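Local coordinates for periplasmic sugar-binding protein (Chloroflexus aurantiacus, PDB 4RXU) that binds beta-D-glucopyranose and probably serves as the sugar-capturing component of an ABC-type carbohydrate transporter, at residues I191-E196 against G216-N221; Y158-A163 against V246-P251; Q29-G34 against A59-E64; I87-I92 against K113-D118; L180-A185 against N202-T207. One frame throughout, in Å; residues are numbered along the deposited sequence.

Contact 1. Residues I191-E196 against G216-N221; sequences IKNSSE and GQVTTN
The side-chain amide of Q217 is plugged into the start of helix 195-199 by three hydrogen bonds. Its OE1 accepts twice: from the hydroxyl of S194, OG to OE1 2.8 Å, and from the backbone of E196, N to OE1 2.9 Å. The hydroxyl lies in the carbonyl plane, whereas the E196 N-H comes in tilted 31° from it. On the other branch of the amide, NE2 donates to S195 OG over 3.0 Å in an almost straight bond that stays within the amide plane. Both ends of the amide are engaged, which should hold it against rotation. S194 is the N-cap of this helix, and its OG is hydrogen-bonded to the backbone N of A197; with OG anti to its own backbone N (chi1 173°), the hydroxyl serves both the helix end and the glutamine. The E196 N-H and S194 hydroxyl would probably polarise the Q217 carbonyl. The E196 side chain crosses that of Q217 at about a right angle, its CG 3.4 Å from Q217 CD, and the carboxylate and amide planes stand 70° apart. Beyond the polar cluster, V218 CG1 rests on S194 CB at 3.7 Å and lies close to the carbonyl oxygen of N193. A water donates to both N193 O and Q217 O, bridging the two backbones. N193 directs its own amide mainly outside the pair, ND2 donating to L159 O and N234 OD1. The contact thus joins the N-terminal end of helix 195-199 to the C-terminal part of helix 208-218, beside strand 155-159, with I214 also packing on S194 and E196.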
# COMPACT_ATOMS: atom_id res chain seq x y z
N ILE A 191 -7.03 -3.16 -22.28
CA ILE A 191 -5.76 -3.33 -21.58
C ILE A 191 -4.60 -3.30 -22.56
O ILE A 191 -4.58 -4.09 -23.51
CB ILE A 191 -5.71 -4.66 -20.83
CG1 ILE A 191 -6.82 -4.76 -19.77
CG2 ILE A 191 -4.35 -4.85 -20.15
CD1 ILE A 191 -7.04 -6.18 -19.29
N LYS A 192 -3.61 -2.45 -22.31
CA LYS A 192 -2.50 -2.29 -23.26
C LYS A 192 -1.16 -2.87 -22.83
O LYS A 192 -0.24 -2.91 -23.66
CB LYS A 192 -2.26 -0.82 -23.58
CG LYS A 192 -3.51 -0.14 -24.10
CD LYS A 192 -3.92 -0.72 -25.43
CE LYS A 192 -5.18 -0.04 -25.94
NZ LYS A 192 -5.40 -0.45 -27.34
N ASN A 193 -1.03 -3.32 -21.58
CA ASN A 193 0.27 -3.79 -21.09
C ASN A 193 0.28 -5.10 -20.30
O ASN A 193 1.15 -5.32 -19.47
CB ASN A 193 0.94 -2.71 -20.27
CG ASN A 193 0.25 -2.47 -18.96
OD1 ASN A 193 -0.95 -2.68 -18.84
ND2 ASN A 193 1.01 -2.01 -17.97
N SER A 194 -0.68 -5.98 -20.55
CA SER A 194 -0.66 -7.26 -19.87
C SER A 194 -1.47 -8.29 -20.62
O SER A 194 -2.70 -8.33 -20.52
CB SER A 194 -1.17 -7.17 -18.41
OG SER A 194 -1.30 -8.46 -17.84
N SER A 195 -0.79 -9.16 -21.34
CA SER A 195 -1.45 -10.25 -22.02
C SER A 195 -2.15 -11.21 -21.05
O SER A 195 -3.20 -11.79 -21.36
CB SER A 195 -0.46 -11.04 -22.89
OG SER A 195 0.57 -11.66 -22.12
N GLU A 196 -1.59 -11.34 -19.86
CA GLU A 196 -2.21 -12.23 -18.88
C GLU A 196 -3.55 -11.65 -18.43
O GLU A 196 -4.52 -12.40 -18.28
CB GLU A 196 -1.29 -12.45 -17.67
CG GLU A 196 0.02 -13.18 -17.98
CD GLU A 196 -0.08 -14.69 -18.12
OE1 GLU A 196 -1.15 -15.25 -17.89
OE2 GLU A 196 0.95 -15.35 -18.40
N GLY A 216 2.96 -10.28 -12.12
CA GLY A 216 4.32 -10.52 -12.65
C GLY A 216 4.64 -9.69 -13.87
O GLY A 216 5.77 -9.28 -14.08
N GLN A 217 3.64 -9.51 -14.72
CA GLN A 217 3.81 -8.73 -15.95
C GLN A 217 3.83 -7.22 -15.72
O GLN A 217 4.42 -6.48 -16.53
CB GLN A 217 2.70 -9.03 -16.94
CG GLN A 217 2.83 -10.39 -17.56
CD GLN A 217 1.90 -10.51 -18.75
OE1 GLN A 217 0.76 -10.07 -18.71
NE2 GLN A 217 2.38 -11.14 -19.81
N VAL A 218 3.18 -6.77 -14.65
CA VAL A 218 2.98 -5.32 -14.42
C VAL A 218 3.57 -4.83 -13.10
O VAL A 218 3.29 -3.72 -12.68
CB VAL A 218 1.50 -4.88 -14.58
CG1 VAL A 218 0.94 -5.34 -15.92
CG2 VAL A 218 0.62 -5.36 -13.42
N THR A 219 4.44 -5.61 -12.48
CA THR A 219 4.93 -5.25 -11.15
C THR A 219 5.94 -4.12 -11.22
O THR A 219 6.83 -4.11 -12.06
CB THR A 219 5.49 -6.44 -10.33
OG1 THR A 219 5.80 -5.98 -9.01
CG2 THR A 219 6.75 -7.05 -10.96
N THR A 220 5.76 -3.19 -10.29
CA THR A 220 6.71 -2.13 -10.03
C THR A 220 7.71 -2.52 -8.96
O THR A 220 8.69 -1.81 -8.75
CB THR A 220 6.00 -0.89 -9.51
OG1 THR A 220 5.40 -1.20 -8.24
CG2 THR A 220 4.96 -0.42 -10.46
N ASN A 221 7.44 -3.63 -8.24
CA ASN A 221 8.25 -4.01 -7.08
C ASN A 221 8.39 -2.88 -6.05
O ASN A 221 9.38 -2.81 -5.31
CB ASN A 221 9.63 -4.50 -7.52
CG ASN A 221 9.58 -5.87 -8.14
OD1 ASN A 221 8.77 -6.71 -7.77
ND2 ASN A 221 10.46 -6.12 -9.09
O HOH W 1 3.75 -4.85 -18.80

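Contact 2. Residues Y158-A163 against V246-P251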
# COMPACT_ATOMS: atom_id res chain seq x y z
N TYR A 158 -3.66 1.03 -18.77
CA TYR A 158 -2.37 0.51 -18.41
C TYR A 158 -2.41 0.12 -16.93
O TYR A 158 -2.73 0.96 -16.07
CB TYR A 158 -1.29 1.55 -18.68
CG TYR A 158 -1.08 1.81 -20.16
CD1 TYR A 158 -1.95 2.63 -20.90
CD2 TYR A 158 -0.02 1.23 -20.84
CE1 TYR A 158 -1.76 2.86 -22.26
CE2 TYR A 158 0.17 1.44 -22.20
CZ TYR A 158 -0.70 2.25 -22.91
OH TYR A 158 -0.49 2.45 -24.28
N LEU A 159 -2.12 -1.14 -16.64
CA LEU A 159 -2.20 -1.68 -15.27
C LEU A 159 -0.83 -1.78 -14.66
O LEU A 159 0.12 -2.19 -15.34
CB LEU A 159 -2.83 -3.08 -15.29
CG LEU A 159 -4.24 -3.21 -15.89
CD1 LEU A 159 -4.62 -4.67 -16.04
CD2 LEU A 159 -5.29 -2.43 -15.11
N TYR A 160 -0.72 -1.44 -13.37
CA TYR A 160 0.54 -1.60 -12.63
C TYR A 160 0.22 -2.10 -11.24
O TYR A 160 -0.89 -1.95 -10.73
CB TYR A 160 1.34 -0.28 -12.57
CG TYR A 160 1.72 0.16 -13.98
CD1 TYR A 160 2.81 -0.41 -14.64
CD2 TYR A 160 0.94 1.09 -14.67
CE1 TYR A 160 3.16 -0.03 -15.93
CE2 TYR A 160 1.26 1.45 -15.98
CZ TYR A 160 2.38 0.89 -16.60
OH TYR A 160 2.70 1.27 -17.89
N ALA A 161 1.21 -2.76 -10.65
CA ALA A 161 1.03 -3.40 -9.35
C ALA A 161 2.24 -3.29 -8.45
O ALA A 161 3.36 -2.95 -8.88
CB ALA A 161 0.66 -4.89 -9.54
N GLY A 162 1.99 -3.60 -7.18
CA GLY A 162 3.03 -3.65 -6.15
C GLY A 162 3.87 -4.93 -6.21
O GLY A 162 3.73 -5.73 -7.15
N ALA A 163 4.75 -5.10 -5.21
CA ALA A 163 5.59 -6.29 -5.09
C ALA A 163 4.79 -7.52 -4.67
O ALA A 163 4.00 -7.45 -3.72
CB ALA A 163 6.71 -6.04 -4.08
N VAL A 246 -5.45 8.33 -21.94
CA VAL A 246 -5.16 7.03 -21.37
C VAL A 246 -5.40 7.02 -19.88
O VAL A 246 -5.43 8.06 -19.23
CB VAL A 246 -3.73 6.55 -21.69
CG1 VAL A 246 -3.45 6.65 -23.19
CG2 VAL A 246 -2.68 7.32 -20.90
N TYR A 247 -5.55 5.81 -19.36
CA TYR A 247 -5.96 5.55 -17.98
C TYR A 247 -4.91 4.62 -17.37
O TYR A 247 -4.60 3.57 -17.94
CB TYR A 247 -7.37 4.94 -18.00
CG TYR A 247 -8.32 5.97 -18.50
CD1 TYR A 247 -8.51 6.17 -19.88
CD2 TYR A 247 -8.97 6.81 -17.62
CE1 TYR A 247 -9.33 7.17 -20.34
CE2 TYR A 247 -9.82 7.81 -18.09
CZ TYR A 247 -9.99 7.98 -19.45
OH TYR A 247 -10.81 8.98 -19.91
N ILE A 248 -4.36 5.02 -16.22
CA ILE A 248 -3.22 4.34 -15.63
C ILE A 248 -3.53 3.99 -14.17
O ILE A 248 -3.77 4.87 -13.33
CB ILE A 248 -1.97 5.22 -15.64
CG1 ILE A 248 -1.64 5.69 -17.07
CG2 ILE A 248 -0.79 4.48 -14.99
CD1 ILE A 248 -0.67 6.85 -17.13
N LEU A 249 -3.55 2.69 -13.89
CA LEU A 249 -3.70 2.17 -12.52
C LEU A 249 -2.31 2.07 -11.93
O LEU A 249 -1.64 1.05 -12.09
CB LEU A 249 -4.37 0.79 -12.52
CG LEU A 249 -4.58 0.25 -11.09
CD1 LEU A 249 -5.72 0.98 -10.37
CD2 LEU A 249 -4.85 -1.24 -11.16
N ALA A 250 -1.84 3.15 -11.31
CA ALA A 250 -0.52 3.12 -10.64
C ALA A 250 -0.79 2.80 -9.17
O ALA A 250 -1.71 3.36 -8.56
CB ALA A 250 0.20 4.46 -10.77
N PRO A 251 0.02 1.89 -8.57
CA PRO A 251 -0.41 1.34 -7.27
C PRO A 251 -0.06 2.19 -6.06
O PRO A 251 -0.72 2.09 -5.05
CB PRO A 251 0.32 -0.02 -7.22
CG PRO A 251 1.55 0.20 -8.06
CD PRO A 251 1.10 1.09 -9.18
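Y160 meets residues 246-251 along one side of its ring and at CB: I248 CG2 lies 3.8 Å from CE2, near the ring plane, while P251 CD packs 3.7 Å from CB. The first torsion sets Y160 CG beside the backbone N and anti to the carbonyl carbon (chi1 -61°), and the ring beyond it has L249 O at its edge, in plane; that oxygen also accepts a weak hydrogen bond from Y160 N. On the face opposite I248, L159 CD2 touches L249 CD2 at 4.1 Å. Further on, P251 CG closes against the carbonyl carbon (C) of A161, 3.6 Å away. Two firm backbone bonds set this register: Y158 N to Y247 O at 2.8 Å and L249 N to Y158 O at 2.9 Å. Outside the pair, the Y160 hydroxyl is bonded to N234 OD1, while I259 of helix 253-264 packs on both Y160 and I248. An alanine in place of Y160 would probably open a gap beside I248 CG2 and deprive N234 of its hydroxyl partner. Strands 155-159 and 246-249 are the inner pair of a four-stranded parallel sheet of order 2-1-3-4, and beyond them the two segments run on toward the glucose, as in type I periplasmic binding proteins.

Contact 3. Residues Q29-G34 against A59-E64; sequences QQLAVG and AGYQVE
L31 lays a methyl on the ring of Y61: CD1 stands 3.6 Å from the ring centroid, a CH-pi contact over the face. The opposite face carries A59 CB, while Q29 OE1 approaches the ring edge in plane, 3.8 Å from Y61 CE1. With CG between its backbone N and carbonyl carbon (chi1 51°), Q29 runs alongside the tyrosine. An alanine at Y61 would probably strip the L31 methyl of its aromatic seat and open a gap between it and A59. Backbone bonds of a parallel pair hold the strands: Q29 N to G60 O, Q62 N to Q29 O, and L31 N to Q62 O. G60, with positive phi, closes helix 44-59 in a Schellman motif. At A32, an inverse gamma turn, the first strand bends a corner, and two waters help bridge the strands: one donates to L31 O and Q62 O, another links V33 O and E64 N. V63 spans the corner, CG2 against L31 CB at 3.9 Å and CG1 near V33. Helix 44-59 completes the beta-alpha-beta unit, its L56 on Y61 and V63; from helix 300-315, I308 and V312 pack on Y61, and L315 on L31 and V33.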
# COMPACT_ATOMS: atom_id res chain seq x y z
N GLN A 29 8.66 6.20 29.80
CA GLN A 29 8.67 4.80 30.24
C GLN A 29 9.04 3.88 29.08
O GLN A 29 8.55 4.02 27.96
CB GLN A 29 7.36 4.36 30.93
CG GLN A 29 6.08 4.66 30.17
CD GLN A 29 4.81 4.29 30.95
OE1 GLN A 29 3.91 5.13 31.08
NE2 GLN A 29 4.73 3.06 31.44
N GLN A 30 9.93 2.94 29.37
CA GLN A 30 10.27 1.91 28.41
C GLN A 30 9.11 0.93 28.39
O GLN A 30 8.72 0.39 29.43
CB GLN A 30 11.53 1.17 28.84
CG GLN A 30 12.83 1.61 28.21
CD GLN A 30 13.95 0.68 28.62
OE1 GLN A 30 13.90 0.08 29.70
NE2 GLN A 30 14.95 0.53 27.77
N LEU A 31 8.53 0.74 27.23
CA LEU A 31 7.52 -0.30 27.06
C LEU A 31 8.15 -1.56 26.49
O LEU A 31 9.06 -1.50 25.67
CB LEU A 31 6.40 0.17 26.12
CG LEU A 31 5.59 1.38 26.58
CD1 LEU A 31 4.46 1.61 25.58
CD2 LEU A 31 5.04 1.23 27.98
N ALA A 32 7.64 -2.71 26.92
CA ALA A 32 8.08 -4.02 26.42
C ALA A 32 7.43 -4.32 25.09
O ALA A 32 6.66 -5.29 24.91
CB ALA A 32 7.81 -5.10 27.44
N VAL A 33 7.77 -3.46 24.15
CA VAL A 33 7.22 -3.47 22.79
C VAL A 33 8.39 -3.21 21.84
O VAL A 33 9.30 -2.44 22.17
CB VAL A 33 6.14 -2.39 22.58
CG1 VAL A 33 5.60 -2.43 21.16
CG2 VAL A 33 5.00 -2.59 23.57
N GLY A 34 8.35 -3.86 20.67
CA GLY A 34 9.32 -3.62 19.62
C GLY A 34 8.58 -3.46 18.32
O GLY A 34 7.52 -4.08 18.11
N ALA A 59 3.18 10.40 24.19
CA ALA A 59 2.76 9.54 25.29
C ALA A 59 3.84 9.29 26.36
O ALA A 59 3.56 8.66 27.38
CB ALA A 59 2.25 8.22 24.74
N GLY A 60 5.06 9.78 26.13
CA GLY A 60 6.18 9.49 27.02
C GLY A 60 6.57 8.02 27.01
O GLY A 60 6.92 7.47 28.05
N TYR A 61 6.49 7.40 25.84
CA TYR A 61 6.84 5.99 25.68
C TYR A 61 8.14 5.87 24.90
O TYR A 61 8.40 6.65 23.98
CB TYR A 61 5.78 5.21 24.90
CG TYR A 61 4.41 5.05 25.53
CD1 TYR A 61 4.21 5.08 26.91
CD2 TYR A 61 3.31 4.82 24.71
CE1 TYR A 61 2.94 4.92 27.45
CE2 TYR A 61 2.04 4.66 25.23
CZ TYR A 61 1.86 4.71 26.60
OH TYR A 61 0.57 4.53 27.06
N GLN A 62 8.97 4.91 25.32
CA GLN A 62 10.15 4.54 24.57
C GLN A 62 10.01 3.11 24.06
O GLN A 62 9.82 2.17 24.84
CB GLN A 62 11.43 4.66 25.38
CG GLN A 62 12.64 4.74 24.45
CD GLN A 62 13.56 3.53 24.52
OE1 GLN A 62 13.35 2.51 23.85
NE2 GLN A 62 14.62 3.66 25.32
N VAL A 63 10.07 2.99 22.74
CA VAL A 63 9.91 1.72 22.03
C VAL A 63 10.92 1.70 20.87
O VAL A 63 10.98 2.65 20.07
CB VAL A 63 8.48 1.59 21.47
CG1 VAL A 63 8.35 0.39 20.54
CG2 VAL A 63 7.45 1.54 22.58
N GLU A 64 11.69 0.63 20.79
CA GLU A 64 12.69 0.52 19.74
C GLU A 64 12.04 0.21 18.39
O GLU A 64 11.14 -0.63 18.31
CB GLU A 64 13.76 -0.53 20.07
CG GLU A 64 14.91 -0.56 19.08
CD GLU A 64 16.09 -1.40 19.55
OE1 GLU A 64 15.88 -2.30 20.41
OE2 GLU A 64 17.22 -1.18 19.07
O HOH W 2 11.47 -0.18 25.14
O HOH W 3 11.68 -1.48 22.67

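Contact 4. Residues I87-I92 against K113-D118; sequences IKVLII and KVISYD. With BGC (beta-D-glucopyranose), chain C.
Strands 89-92 and 113-117 run parallel, 15° apart, stitched by five backbone hydrogen bonds from K113 N to K88 O through to Y117 N and I92 O; in that last one, 2.8 Å long, the N-H comes from above the carbonyl plane. On one sheet face V89 CG1 packs 3.7 Å from I115 CD1, the two side chains crossing obliquely. Next along the same strand, I91 CG2 touches Y117 CB at 3.7 Å. CG of Y117 lies anti to its backbone N (chi1 -179°), and the ring continues away from the isoleucine toward D48, to which its hydroxyl is hydrogen-bonded. The other face holds I92 CG2 against V114 CG1, 4.2 Å apart, a looser fit. Just past the strand end D118 turns to the sugar: its OD2 accepts a hydrogen bond from O2 of the glucose at 2.7 Å. Its second oxygen, OD1, forms a salt bridge with R44, which also bonds the sugar, so both carboxylate oxygens are engaged and the group is likely to remain charged. The strands and helix 101-109 form a beta-alpha-beta unit; strand 29-37 flanks 89-92 in the sheet, helix 72-84 packs on L90 and I92, and helix 300-315 lies over V89 and Y117.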
# COMPACT_ATOMS: atom_id res chain seq x y z
N ILE A 87 10.83 -7.99 25.00
CA ILE A 87 9.54 -7.53 24.52
C ILE A 87 8.42 -8.54 24.79
O ILE A 87 8.62 -9.75 24.76
CB ILE A 87 9.50 -7.07 23.05
CG1 ILE A 87 9.64 -8.23 22.05
CG2 ILE A 87 10.50 -5.93 22.82
CD1 ILE A 87 9.17 -7.83 20.66
N LYS A 88 7.24 -8.00 25.06
CA LYS A 88 6.02 -8.77 25.22
C LYS A 88 5.07 -8.62 24.05
O LYS A 88 4.17 -9.45 23.88
CB LYS A 88 5.30 -8.36 26.50
CG LYS A 88 6.08 -8.62 27.79
CD LYS A 88 6.52 -10.06 27.89
CE LYS A 88 7.44 -10.29 29.07
NZ LYS A 88 8.58 -11.17 28.67
N VAL A 89 5.27 -7.57 23.25
CA VAL A 89 4.42 -7.32 22.07
C VAL A 89 5.33 -6.90 20.93
O VAL A 89 6.16 -6.01 21.09
CB VAL A 89 3.40 -6.19 22.30
CG1 VAL A 89 2.53 -5.98 21.07
CG2 VAL A 89 2.50 -6.45 23.51
N LEU A 90 5.13 -7.53 19.78
CA LEU A 90 5.84 -7.22 18.55
C LEU A 90 4.86 -6.56 17.59
O LEU A 90 3.81 -7.15 17.28
CB LEU A 90 6.37 -8.50 17.92
CG LEU A 90 7.03 -8.36 16.54
CD1 LEU A 90 8.32 -7.54 16.57
CD2 LEU A 90 7.25 -9.75 15.97
N ILE A 91 5.18 -5.35 17.12
CA ILE A 91 4.45 -4.72 16.01
C ILE A 91 5.37 -4.87 14.80
O ILE A 91 6.50 -4.37 14.79
CB ILE A 91 4.19 -3.23 16.30
CG1 ILE A 91 3.26 -3.07 17.51
CG2 ILE A 91 3.63 -2.54 15.07
CD1 ILE A 91 3.36 -1.69 18.14
N ILE A 92 4.90 -5.58 13.78
CA ILE A 92 5.76 -5.96 12.66
C ILE A 92 5.08 -5.82 11.30
O ILE A 92 4.01 -6.41 11.07
CB ILE A 92 6.34 -7.39 12.81
CG1 ILE A 92 7.19 -7.76 11.58
CG2 ILE A 92 5.26 -8.44 13.09
CD1 ILE A 92 8.08 -8.97 11.82
N LYS A 113 3.21 -11.45 21.90
CA LYS A 113 2.04 -11.20 21.07
C LYS A 113 2.52 -10.57 19.76
O LYS A 113 3.44 -9.76 19.72
CB LYS A 113 1.03 -10.28 21.75
CG LYS A 113 0.53 -10.81 23.07
CD LYS A 113 -0.44 -11.94 22.87
CE LYS A 113 -0.99 -12.36 24.22
NZ LYS A 113 -1.46 -13.74 24.08
N VAL A 114 1.85 -10.94 18.69
CA VAL A 114 2.23 -10.55 17.34
C VAL A 114 1.12 -9.72 16.69
O VAL A 114 0.01 -10.22 16.40
CB VAL A 114 2.53 -11.78 16.45
CG1 VAL A 114 2.88 -11.34 15.03
CG2 VAL A 114 3.68 -12.56 17.03
N ILE A 115 1.43 -8.44 16.48
CA ILE A 115 0.55 -7.52 15.78
C ILE A 115 1.19 -7.29 14.41
O ILE A 115 2.20 -6.60 14.27
CB ILE A 115 0.42 -6.18 16.51
CG1 ILE A 115 -0.10 -6.38 17.94
CG2 ILE A 115 -0.47 -5.23 15.71
CD1 ILE A 115 -0.23 -5.11 18.75
N SER A 116 0.60 -7.88 13.38
CA SER A 116 1.03 -7.63 12.03
C SER A 116 0.55 -6.20 11.69
O SER A 116 -0.57 -5.83 12.03
CB SER A 116 0.43 -8.68 11.11
OG SER A 116 1.09 -8.80 9.86
N TYR A 117 1.42 -5.41 11.07
CA TYR A 117 1.23 -3.99 10.92
C TYR A 117 1.30 -3.61 9.45
O TYR A 117 2.31 -3.84 8.79
CB TYR A 117 2.31 -3.24 11.68
CG TYR A 117 2.18 -1.73 11.61
CD1 TYR A 117 1.26 -1.05 12.36
CD2 TYR A 117 2.98 -1.01 10.75
CE1 TYR A 117 1.13 0.32 12.26
CE2 TYR A 117 2.88 0.36 10.67
CZ TYR A 117 1.94 1.02 11.41
OH TYR A 117 1.84 2.38 11.29
N ASP A 118 0.19 -3.06 8.97
CA ASP A 118 -0.02 -2.62 7.59
C ASP A 118 -0.12 -3.78 6.61
O ASP A 118 -1.08 -3.87 5.86
CB ASP A 118 1.01 -1.62 7.08
CG ASP A 118 0.56 -1.00 5.80
OD1 ASP A 118 -0.23 -0.03 5.88
OD2 ASP A 118 0.93 -1.52 4.71
C2 BGC C . 1.69 -0.12 1.78
C3 BGC C . 1.64 1.08 0.86
C4 BGC C . 3.03 1.34 0.30
C5 BGC C . 3.61 0.08 -0.33
C6 BGC C . 5.05 0.23 -0.77
C1 BGC C . 2.17 -1.25 0.89
O1 BGC C . 2.07 -2.50 1.50
O2 BGC C . 0.39 -0.37 2.31
O3 BGC C . 1.18 2.20 1.62
O4 BGC C . 2.91 2.31 -0.77
O5 BGC C . 3.54 -1.00 0.57
O6 BGC C . 5.87 0.78 0.27

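Contact 5. Residues L180-A185 against N202-T207; sequences LQPKIA and NKLDLT
Q181 is the close-fitting part of this contact, its amide reaching from the end of helix 167-185 across the backbone of N202-L204, in the loop between helices 195-199 and 208-218. Q181 OE1 lies 3.4 Å from L204 CD1. Q181 NE2 is 3.5 Å from N202 CA, and its CG rests on K203 O. The glutamine leaves its helix with CG anti to the backbone N (chi1 -179°) and then bends at chi2 (-79°), which swings CD toward L204 N and CA. Its side chain crosses that of L204 at about a right angle. Q181 NE2 is hydrogen-bonded to Q201 O, just before the loop segment, and K203 O is held by W177 NE1 from an earlier turn of the helix, so the loop backbone is gripped by helix side chains. The outer side is more exposed and looser. There P182 CD stands 4.1 Å from L204 CD1, and a water spans the far end, donating to A185 O over 2.8 Å and to N202 OD1 over 3.0 Å. No direct hydrogen bond links the two segments themselves; the chemistry therefore implies attachment by van der Waals contact and one water bridge, with directional bonding supplied by the flanking Q201 and W177.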
# COMPACT_ATOMS: atom_id res chain seq x y z
N LEU A 180 -12.50 -2.59 -12.40
CA LEU A 180 -12.11 -2.48 -13.81
C LEU A 180 -12.62 -3.60 -14.72
O LEU A 180 -12.94 -3.35 -15.88
CB LEU A 180 -10.59 -2.37 -13.96
CG LEU A 180 -9.91 -1.18 -13.30
CD1 LEU A 180 -8.40 -1.38 -13.24
CD2 LEU A 180 -10.25 0.12 -14.01
N GLN A 181 -12.69 -4.82 -14.20
CA GLN A 181 -12.98 -5.96 -15.05
C GLN A 181 -14.33 -5.81 -15.79
O GLN A 181 -14.39 -6.04 -17.01
CB GLN A 181 -12.87 -7.28 -14.28
CG GLN A 181 -13.14 -8.52 -15.11
CD GLN A 181 -14.64 -8.80 -15.33
OE1 GLN A 181 -15.47 -8.56 -14.44
NE2 GLN A 181 -14.97 -9.33 -16.51
N PRO A 182 -15.39 -5.38 -15.09
CA PRO A 182 -16.63 -5.19 -15.85
C PRO A 182 -16.50 -4.14 -16.94
O PRO A 182 -17.16 -4.24 -17.97
CB PRO A 182 -17.61 -4.69 -14.80
CG PRO A 182 -17.10 -5.25 -13.52
CD PRO A 182 -15.62 -5.30 -13.64
N LYS A 183 -15.70 -3.12 -16.70
CA LYS A 183 -15.49 -2.05 -17.67
C LYS A 183 -14.49 -2.38 -18.78
O LYS A 183 -14.35 -1.64 -19.74
CB LYS A 183 -15.10 -0.77 -16.94
CG LYS A 183 -16.15 -0.35 -15.92
CD LYS A 183 -17.54 -0.17 -16.50
CE LYS A 183 -17.54 0.95 -17.51
NZ LYS A 183 -18.89 1.02 -18.12
N ILE A 184 -13.80 -3.50 -18.63
CA ILE A 184 -13.02 -4.08 -19.73
C ILE A 184 -13.93 -5.00 -20.53
O ILE A 184 -13.99 -4.95 -21.78
CB ILE A 184 -11.77 -4.84 -19.19
CG1 ILE A 184 -10.88 -3.86 -18.43
CG2 ILE A 184 -11.00 -5.48 -20.34
CD1 ILE A 184 -9.91 -4.50 -17.46
N ALA A 185 -14.66 -5.86 -19.82
CA ALA A 185 -15.61 -6.77 -20.48
C ALA A 185 -16.65 -6.05 -21.34
O ALA A 185 -17.06 -6.56 -22.39
CB ALA A 185 -16.27 -7.68 -19.45
N ASN A 202 -12.47 -11.59 -18.82
CA ASN A 202 -13.87 -11.96 -18.59
C ASN A 202 -14.01 -12.86 -17.38
O ASN A 202 -14.89 -13.69 -17.32
CB ASN A 202 -14.44 -12.64 -19.81
CG ASN A 202 -14.62 -11.67 -20.96
OD1 ASN A 202 -15.59 -10.89 -21.01
ND2 ASN A 202 -13.65 -11.65 -21.84
N LYS A 203 -13.13 -12.69 -16.42
CA LYS A 203 -13.20 -13.40 -15.14
C LYS A 203 -13.09 -12.38 -14.02
O LYS A 203 -12.06 -11.77 -13.84
CB LYS A 203 -12.09 -14.47 -15.02
CG LYS A 203 -12.21 -15.36 -13.77
CD LYS A 203 -11.26 -16.55 -13.78
CE LYS A 203 -11.39 -17.37 -12.49
NZ LYS A 203 -10.58 -18.60 -12.58
N LEU A 204 -14.17 -12.20 -13.27
CA LEU A 204 -14.17 -11.24 -12.18
C LEU A 204 -13.39 -11.74 -10.95
O LEU A 204 -12.65 -10.99 -10.35
CB LEU A 204 -15.60 -10.90 -11.79
CG LEU A 204 -15.80 -9.88 -10.66
CD1 LEU A 204 -15.32 -8.48 -11.07
CD2 LEU A 204 -17.27 -9.88 -10.24
N ASP A 205 -13.59 -13.00 -10.57
CA ASP A 205 -12.97 -13.58 -9.36
C ASP A 205 -11.72 -14.34 -9.69
O ASP A 205 -11.75 -15.55 -9.92
CB ASP A 205 -13.91 -14.56 -8.68
CG ASP A 205 -15.08 -13.90 -8.08
OD1 ASP A 205 -15.14 -12.66 -8.14
OD2 ASP A 205 -15.93 -14.63 -7.54
N LEU A 206 -10.61 -13.64 -9.72
CA LEU A 206 -9.35 -14.26 -9.99
C LEU A 206 -8.82 -15.03 -8.78
O LEU A 206 -8.93 -14.62 -7.63
CB LEU A 206 -8.31 -13.20 -10.36
CG LEU A 206 -8.67 -12.31 -11.53
CD1 LEU A 206 -7.53 -11.34 -11.77
CD2 LEU A 206 -8.94 -13.14 -12.78
N THR A 207 -8.18 -16.15 -9.07
CA THR A 207 -7.45 -16.84 -8.02
C THR A 207 -6.15 -16.07 -7.72
O THR A 207 -5.69 -15.21 -8.50
CB THR A 207 -7.07 -18.27 -8.43
OG1 THR A 207 -6.10 -18.23 -9.47
CG2 THR A 207 -8.29 -19.11 -8.88
O HOH W 4 -16.05 -8.97 -23.26

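From the N terminus, contact 3 closes the first short loop, around helix 44-59, and contact 4 closes the next, around helix 101-109; both reach one sheet, where A32 and G34 bond to K88 and I91. Contact 2 then spans a long excursion from 158 to 251 that encloses contacts 5 and 1. Those two cross, their segments alternating as 180-185, 191-196, 202-207 and 216-221, and they meet where I184 packs on I191. L180 packs on L159 and L249, while N193 and T220 bond to backbone oxygens of L159 and A161. Contacts 3 and 4 thus lie in one lobe, contacts 1, 2 and 5 in the other.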